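PDB 3SYJ: adhesion and penetration protein autotransporter from Haemophilus influenzae, which promotes adherence to and invasion of host cells, self-associates between bacteria to drive aggregation, and is probably a serine protease that acts at the cell surface. Local coordinates for residues A[44-49]-A[148-153]; A[232-237]-A[252-257]. One frame throughout, in Å; residues are numbered along the deposited sequence.

Contact 1: A[44-49]-A[148-153]; sequences TKAPMI and YPERVR
Pro149 of 148-153 meets Lys45 of 44-49 where a loop lies against the segment leading into strand 151-155, in the N-terminal protease domain of the Hap passenger. This domain belongs to the S6 peptidases of the chymotrypsin-like PA clan, and the contact illustrates how one carboxylate can hold a loop that has no regular secondary structure of its own. Pro149 CB lies 3.8 Å from Lys45 CB, with CG near the same carbon. The aliphatic stem of the lysine crosses this ring obliquely, while its extended chain carries the ammonium away from the strand.

Glu150 makes the only direct hydrogen bond across the two segments. Its chain bends at chi2 (-83°), which puts CD on the side of the loop, and OE2 accepts the backbone N-H of Lys45 at 3.0 Å. The bond uses the anti lone pair, the one facing away from OE1, and bends to 151° at the hydrogen. A water donates to Glu150 OE2 from 2.6 Å and also bonds Thr44 OG1, so this one oxygen is gripped by a backbone amide and a water. The positive charge at Lys45 NZ stays 6.9 Å from Glu150 OE2, close enough perhaps to favour the carboxylate without forming a salt bridge. Behind the polar end, Glu150 CG packs against Ala46 CB at 3.5 Å, and Trp232 of strand 231-238 touches Ala46.

Two positions on, Val152 gives an apolar finish, with Phe15 of helix 9-17 also against it. The side chains of Val152 and Ile49 slide past each other in opposite directions. Ile49 CG1 stands anti to the backbone N (chi1 -168°), and CD1 beyond it rests 3.7 Å from Val152 CG2.

Contact 2: A[232-237]-A[252-257]; sequences WLINGI and QLVRKS
The carbonyl oxygen of Asn235 is gripped from 252-257 by two neighbouring groups, the N-H of Val254 and the CA-H of Leu253. Val254 N lies 3.0 Å from Asn235 O and stands above the carbonyl plane, 42° out of it, while Leu253 CA makes a weaker CH···O contact with Asn235 O at 3.4 Å. This shared acceptor sits at a classic beta bulge: Asn235 and Gly236 both face Met222 on the adjoining strand 221-226. The antiparallel ladder then runs on through the non-hydrogen-bonded pair Gly236–Leu253 to the hydrogen-bonded pair Ile237–Gln252. Ile237 N donates to Gln252 O at 2.8 Å, and Gln252 N returns a bond to Ile237 O at 2.9 Å. At the glycine the strands come close, Gly236 CA lying only 3.2 Å from Gln252 O.

Side chains flank the ladder. Val254 CG1 meets Ile234 CG1 at 3.8 Å, the two side chains crossing at a slant, and Val254 CG2 lies near Ile234 O. Asn235 and Leu253 run side by side, with Leu253 CD2 beside Asn235 OD1, whose hydrogen bond is to Thr134 OG1.

The pairing joins the hairpin of strands 231-238 and 249-253; beyond it Arg255 occupies the N-cap position of helix 256-266, while Val69 of strand 67-69 packs against Ile234 and Ile237.

Both contacts reach the same antiparallel sheet, in which strands 151-155, 221-226, 231-238 and 249-253 lie in that order, and their centres are 16 Å apart. Trp232 joins them: its indole NE1 bonds Pro47 O at 2.7 Å, and its ring atom CH2 packs on Glu150 CB at 3.4 Å, tying the loop of contact 1 to the strand that contact 2 pairs. Contact 2 lies nearer the catalytic centre, with the side chain of Ile237 about 8 Å from that of Ser218, the probable active-site serine. From segment 148-153, Arg153 forms a salt bridge with Asp217, the residue preceding that serine.

Contact 1: A[44-49]-A[148-153]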
loop_
_atom_site.group_PDB
_atom_site.type_symbol
_atom_site.label_atom_id
_atom_site.label_comp_id
_atom_site.label_asym_id
_atom_site.label_seq_id
_atom_site.Cartn_x
_atom_site.Cartn_y
_atom_site.Cartn_z
ATOM N N THR A 44 4.872 19.370 -49.357
ATOM C CA THR A 44 3.562 18.820 -49.027
ATOM C C THR A 44 3.328 17.555 -49.836
ATOM O O THR A 44 2.486 16.735 -49.485
ATOM C CB THR A 44 2.410 19.819 -49.306
ATOM O OG1 THR A 44 2.334 20.099 -50.709
ATOM C CG2 THR A 44 2.627 21.118 -48.549
ATOM N N LYS A 45 4.084 17.401 -50.919
ATOM C CA LYS A 45 3.902 16.269 -51.818
ATOM C C LYS A 45 5.147 15.382 -51.988
ATOM O O LYS A 45 5.161 14.477 -52.821
ATOM C CB LYS A 45 3.379 16.755 -53.167
ATOM C CG LYS A 45 2.017 17.387 -53.043
ATOM C CD LYS A 45 1.618 18.171 -54.283
ATOM C CE LYS A 45 0.155 18.604 -54.183
ATOM N NZ LYS A 45 -0.294 19.461 -55.317
ATOM N N ALA A 46 6.179 15.627 -51.183
ATOM C CA ALA A 46 7.349 14.760 -51.162
ATOM C C ALA A 46 8.058 14.932 -49.841
ATOM O O ALA A 46 8.004 16.007 -49.248
ATOM C CB ALA A 46 8.286 15.090 -52.312
ATOM N N PRO A 47 8.712 13.865 -49.358
ATOM C CA PRO A 47 9.568 13.998 -48.178
ATOM C C PRO A 47 10.782 14.831 -48.567
ATOM O O PRO A 47 11.276 14.676 -49.688
ATOM C CB PRO A 47 9.991 12.552 -47.888
ATOM C CG PRO A 47 9.018 11.695 -48.653
ATOM C CD PRO A 47 8.678 12.483 -49.862
ATOM N N MET A 48 11.235 15.717 -47.682
ATOM C CA MET A 48 12.381 16.585 -47.975
ATOM C C MET A 48 13.579 15.806 -48.523
ATOM O O MET A 48 14.008 14.812 -47.937
ATOM C CB MET A 48 12.818 17.349 -46.721
ATOM C CG MET A 48 14.034 18.232 -46.932
ATOM S SD MET A 48 13.740 19.661 -48.014
ATOM C CE MET A 48 15.325 20.487 -47.899
ATOM N N ILE A 49 14.121 16.284 -49.640
ATOM C CA ILE A 49 15.262 15.667 -50.307
ATOM C C ILE A 49 16.474 15.510 -49.366
ATOM O O ILE A 49 16.653 16.282 -48.429
ATOM C CB ILE A 49 15.651 16.516 -51.548
ATOM C CG1 ILE A 49 16.630 15.780 -52.457
ATOM C CG2 ILE A 49 16.214 17.871 -51.130
ATOM C CD1 ILE A 49 16.932 16.526 -53.743
ATOM N N TYR A 148 5.339 14.667 -61.273
ATOM C CA TYR A 148 6.512 15.344 -60.729
ATOM C C TYR A 148 6.106 16.602 -59.965
ATOM O O TYR A 148 6.218 17.710 -60.491
ATOM C CB TYR A 148 7.442 15.747 -61.868
ATOM C CG TYR A 148 7.990 14.582 -62.660
ATOM C CD1 TYR A 148 8.919 13.712 -62.105
ATOM C CD2 TYR A 148 7.589 14.361 -63.967
ATOM C CE1 TYR A 148 9.428 12.653 -62.830
ATOM C CE2 TYR A 148 8.092 13.304 -64.704
ATOM C CZ TYR A 148 9.009 12.456 -64.134
ATOM O OH TYR A 148 9.503 11.407 -64.874
ATOM N N PRO A 149 5.629 16.434 -58.724
ATOM C CA PRO A 149 5.051 17.529 -57.935
ATOM C C PRO A 149 6.078 18.466 -57.319
ATOM O O PRO A 149 5.792 19.652 -57.165
ATOM C CB PRO A 149 4.308 16.801 -56.818
ATOM C CG PRO A 149 4.977 15.496 -56.695
ATOM C CD PRO A 149 5.502 15.132 -58.051
ATOM N N GLU A 150 7.243 17.940 -56.956
ATOM C CA GLU A 150 8.276 18.744 -56.315
ATOM C C GLU A 150 9.541 18.824 -57.167
ATOM O O GLU A 150 9.884 17.886 -57.892
ATOM C CB GLU A 150 8.587 18.188 -54.927
ATOM C CG GLU A 150 7.353 17.995 -54.051
ATOM C CD GLU A 150 6.906 19.261 -53.341
ATOM O OE1 GLU A 150 7.492 20.335 -53.597
ATOM O OE2 GLU A 150 5.971 19.182 -52.513
ATOM N N ARG A 151 10.221 19.962 -57.092
ATOM C CA ARG A 151 11.459 20.172 -57.829
ATOM C C ARG A 151 12.329 21.136 -57.029
ATOM O O ARG A 151 11.830 22.153 -56.545
ATOM C CB ARG A 151 11.174 20.738 -59.228
ATOM C CG ARG A 151 11.936 20.014 -60.326
ATOM C CD ARG A 151 12.248 20.873 -61.536
ATOM N NE ARG A 151 11.213 20.863 -62.563
ATOM C CZ ARG A 151 11.412 20.540 -63.842
ATOM N NH1 ARG A 151 12.608 20.179 -64.274
ATOM N NH2 ARG A 151 10.405 20.586 -64.698
ATOM N N VAL A 152 13.617 20.825 -56.877
ATOM C CA VAL A 152 14.521 21.679 -56.100
ATOM C C VAL A 152 15.906 21.818 -56.747
ATOM O O VAL A 152 16.276 21.024 -57.615
ATOM C CB VAL A 152 14.705 21.155 -54.663
ATOM C CG1 VAL A 152 13.369 21.047 -53.952
ATOM C CG2 VAL A 152 15.400 19.807 -54.679
ATOM N N ARG A 153 16.660 22.833 -56.327
ATOM C CA ARG A 153 18.044 23.017 -56.773
ATOM C C ARG A 153 18.906 23.548 -55.632
ATOM O O ARG A 153 18.402 23.969 -54.589
ATOM C CB ARG A 153 18.140 23.952 -57.992
ATOM C CG ARG A 153 17.873 25.439 -57.701
ATOM C CD ARG A 153 18.510 26.354 -58.760
ATOM N NE ARG A 153 19.969 26.218 -58.763
ATOM C CZ ARG A 153 20.800 26.926 -57.999
ATOM N NH1 ARG A 153 20.328 27.859 -57.175
ATOM N NH2 ARG A 153 22.113 26.711 -58.065
HETATM O O HOH W 1 4.381 21.135 -51.767
#

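Contact 2: A[232-237]-A[252-257]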
loop_
_atom_site.group_PDB
_atom_site.type_symbol
_atom_site.label_atom_id
_atom_site.label_comp_id
_atom_site.label_asym_id
_atom_site.label_seq_id
_atom_site.Cartn_x
_atom_site.Cartn_y
_atom_site.Cartn_z
ATOM N N TRP A 232 13.373 10.889 -55.070
ATOM C CA TRP A 232 14.038 12.047 -55.637
ATOM C C TRP A 232 15.027 11.537 -56.685
ATOM O O TRP A 232 15.717 10.534 -56.475
ATOM C CB TRP A 232 14.742 12.869 -54.559
ATOM C CG TRP A 232 13.815 13.739 -53.745
ATOM C CD1 TRP A 232 13.340 13.490 -52.484
ATOM C CD2 TRP A 232 13.258 15.001 -54.139
ATOM N NE1 TRP A 232 12.522 14.523 -52.070
ATOM C CE2 TRP A 232 12.455 15.463 -53.069
ATOM C CE3 TRP A 232 13.359 15.789 -55.294
ATOM C CZ2 TRP A 232 11.766 16.677 -53.116
ATOM C CZ3 TRP A 232 12.663 17.004 -55.338
ATOM C CH2 TRP A 232 11.883 17.428 -54.258
ATOM N N LEU A 233 15.062 12.201 -57.832
ATOM C CA LEU A 233 16.003 11.859 -58.894
ATOM C C LEU A 233 16.730 13.123 -59.264
ATOM O O LEU A 233 16.153 14.212 -59.173
ATOM C CB LEU A 233 15.262 11.333 -60.127
ATOM C CG LEU A 233 14.498 10.019 -59.968
ATOM C CD1 LEU A 233 13.374 9.909 -60.975
ATOM C CD2 LEU A 233 15.451 8.867 -60.128
ATOM N N ILE A 234 17.989 13.013 -59.669
ATOM C CA ILE A 234 18.625 14.180 -60.244
ATOM C C ILE A 234 18.087 14.311 -61.662
ATOM O O ILE A 234 18.022 13.326 -62.400
ATOM C CB ILE A 234 20.175 14.145 -60.216
ATOM C CG1 ILE A 234 20.713 15.409 -60.897
ATOM C CG2 ILE A 234 20.711 12.893 -60.884
ATOM C CD1 ILE A 234 22.175 15.658 -60.687
ATOM N N ASN A 235 17.667 15.520 -62.030
ATOM C CA ASN A 235 17.033 15.736 -63.327
ATOM C C ASN A 235 17.944 16.468 -64.297
ATOM O O ASN A 235 17.918 16.213 -65.492
ATOM C CB ASN A 235 15.708 16.482 -63.153
ATOM C CG ASN A 235 14.931 16.632 -64.457
ATOM O OD1 ASN A 235 14.992 15.775 -65.345
ATOM N ND2 ASN A 235 14.189 17.724 -64.569
ATOM N N GLY A 236 18.759 17.380 -63.786
ATOM C CA GLY A 236 19.630 18.134 -64.661
ATOM C C GLY A 236 20.711 18.888 -63.928
ATOM O O GLY A 236 20.749 18.912 -62.689
ATOM N N ILE A 237 21.600 19.503 -64.697
ATOM C CA ILE A 237 22.662 20.319 -64.122
ATOM C C ILE A 237 22.597 21.740 -64.678
ATOM O O ILE A 237 22.343 21.943 -65.870
ATOM C CB ILE A 237 24.035 19.704 -64.405
ATOM C CG1 ILE A 237 24.204 19.460 -65.908
ATOM C CG2 ILE A 237 24.182 18.390 -63.632
ATOM C CD1 ILE A 237 25.594 18.975 -66.287
ATOM N N GLN A 252 20.929 21.467 -68.395
ATOM C CA GLN A 252 21.192 20.296 -69.218
ATOM C C GLN A 252 20.680 19.052 -68.485
ATOM O O GLN A 252 21.125 18.758 -67.374
ATOM C CB GLN A 252 22.687 20.171 -69.495
ATOM C CG GLN A 252 23.229 21.264 -70.391
ATOM C CD GLN A 252 22.625 21.220 -71.771
ATOM O OE1 GLN A 252 21.872 22.108 -72.155
ATOM N NE2 GLN A 252 22.942 20.178 -72.522
ATOM N N LEU A 253 19.736 18.339 -69.093
ATOM C CA LEU A 253 19.191 17.128 -68.485
ATOM C C LEU A 253 20.290 16.082 -68.285
ATOM O O LEU A 253 21.280 16.075 -69.010
ATOM C CB LEU A 253 18.050 16.560 -69.335
ATOM C CG LEU A 253 16.833 17.473 -69.549
ATOM C CD1 LEU A 253 15.774 16.760 -70.376
ATOM C CD2 LEU A 253 16.239 17.947 -68.233
ATOM N N VAL A 254 20.128 15.210 -67.292
ATOM C CA VAL A 254 21.152 14.200 -67.022
ATOM C C VAL A 254 21.100 13.100 -68.071
ATOM O O VAL A 254 20.030 12.785 -68.596
ATOM C CB VAL A 254 21.017 13.588 -65.613
ATOM C CG1 VAL A 254 21.354 14.633 -64.548
ATOM C CG2 VAL A 254 19.616 13.017 -65.412
ATOM N N ARG A 255 22.257 12.510 -68.357
ATOM C CA ARG A 255 22.380 11.554 -69.452
ATOM C C ARG A 255 22.686 10.132 -68.971
ATOM O O ARG A 255 23.837 9.747 -68.819
ATOM C CB ARG A 255 23.414 12.062 -70.458
ATOM C CG ARG A 255 23.095 13.493 -70.897
ATOM C CD ARG A 255 24.110 14.082 -71.860
ATOM N NE ARG A 255 23.902 15.520 -72.022
ATOM C CZ ARG A 255 24.816 16.358 -72.494
ATOM N NH1 ARG A 255 26.000 15.905 -72.865
ATOM N NH2 ARG A 255 24.549 17.651 -72.592
ATOM N N LYS A 256 21.630 9.361 -68.743
ATOM C CA LYS A 256 21.732 8.027 -68.167
ATOM C C LYS A 256 22.454 7.038 -69.091
ATOM O O LYS A 256 23.186 6.169 -68.625
ATOM C CB LYS A 256 20.328 7.515 -67.848
ATOM C CG LYS A 256 20.265 6.222 -67.060
ATOM C CD LYS A 256 20.032 6.499 -65.586
ATOM C CE LYS A 256 19.335 5.326 -64.903
ATOM N NZ LYS A 256 17.960 5.090 -65.442
ATOM N N SER A 257 22.241 7.168 -70.399
ATOM C CA SER A 257 22.856 6.261 -71.367
ATOM C C SER A 257 24.337 6.530 -71.515
ATOM O O SER A 257 25.128 5.611 -71.722
ATOM C CB SER A 257 22.189 6.383 -72.735
ATOM O OG SER A 257 21.096 5.490 -72.843
#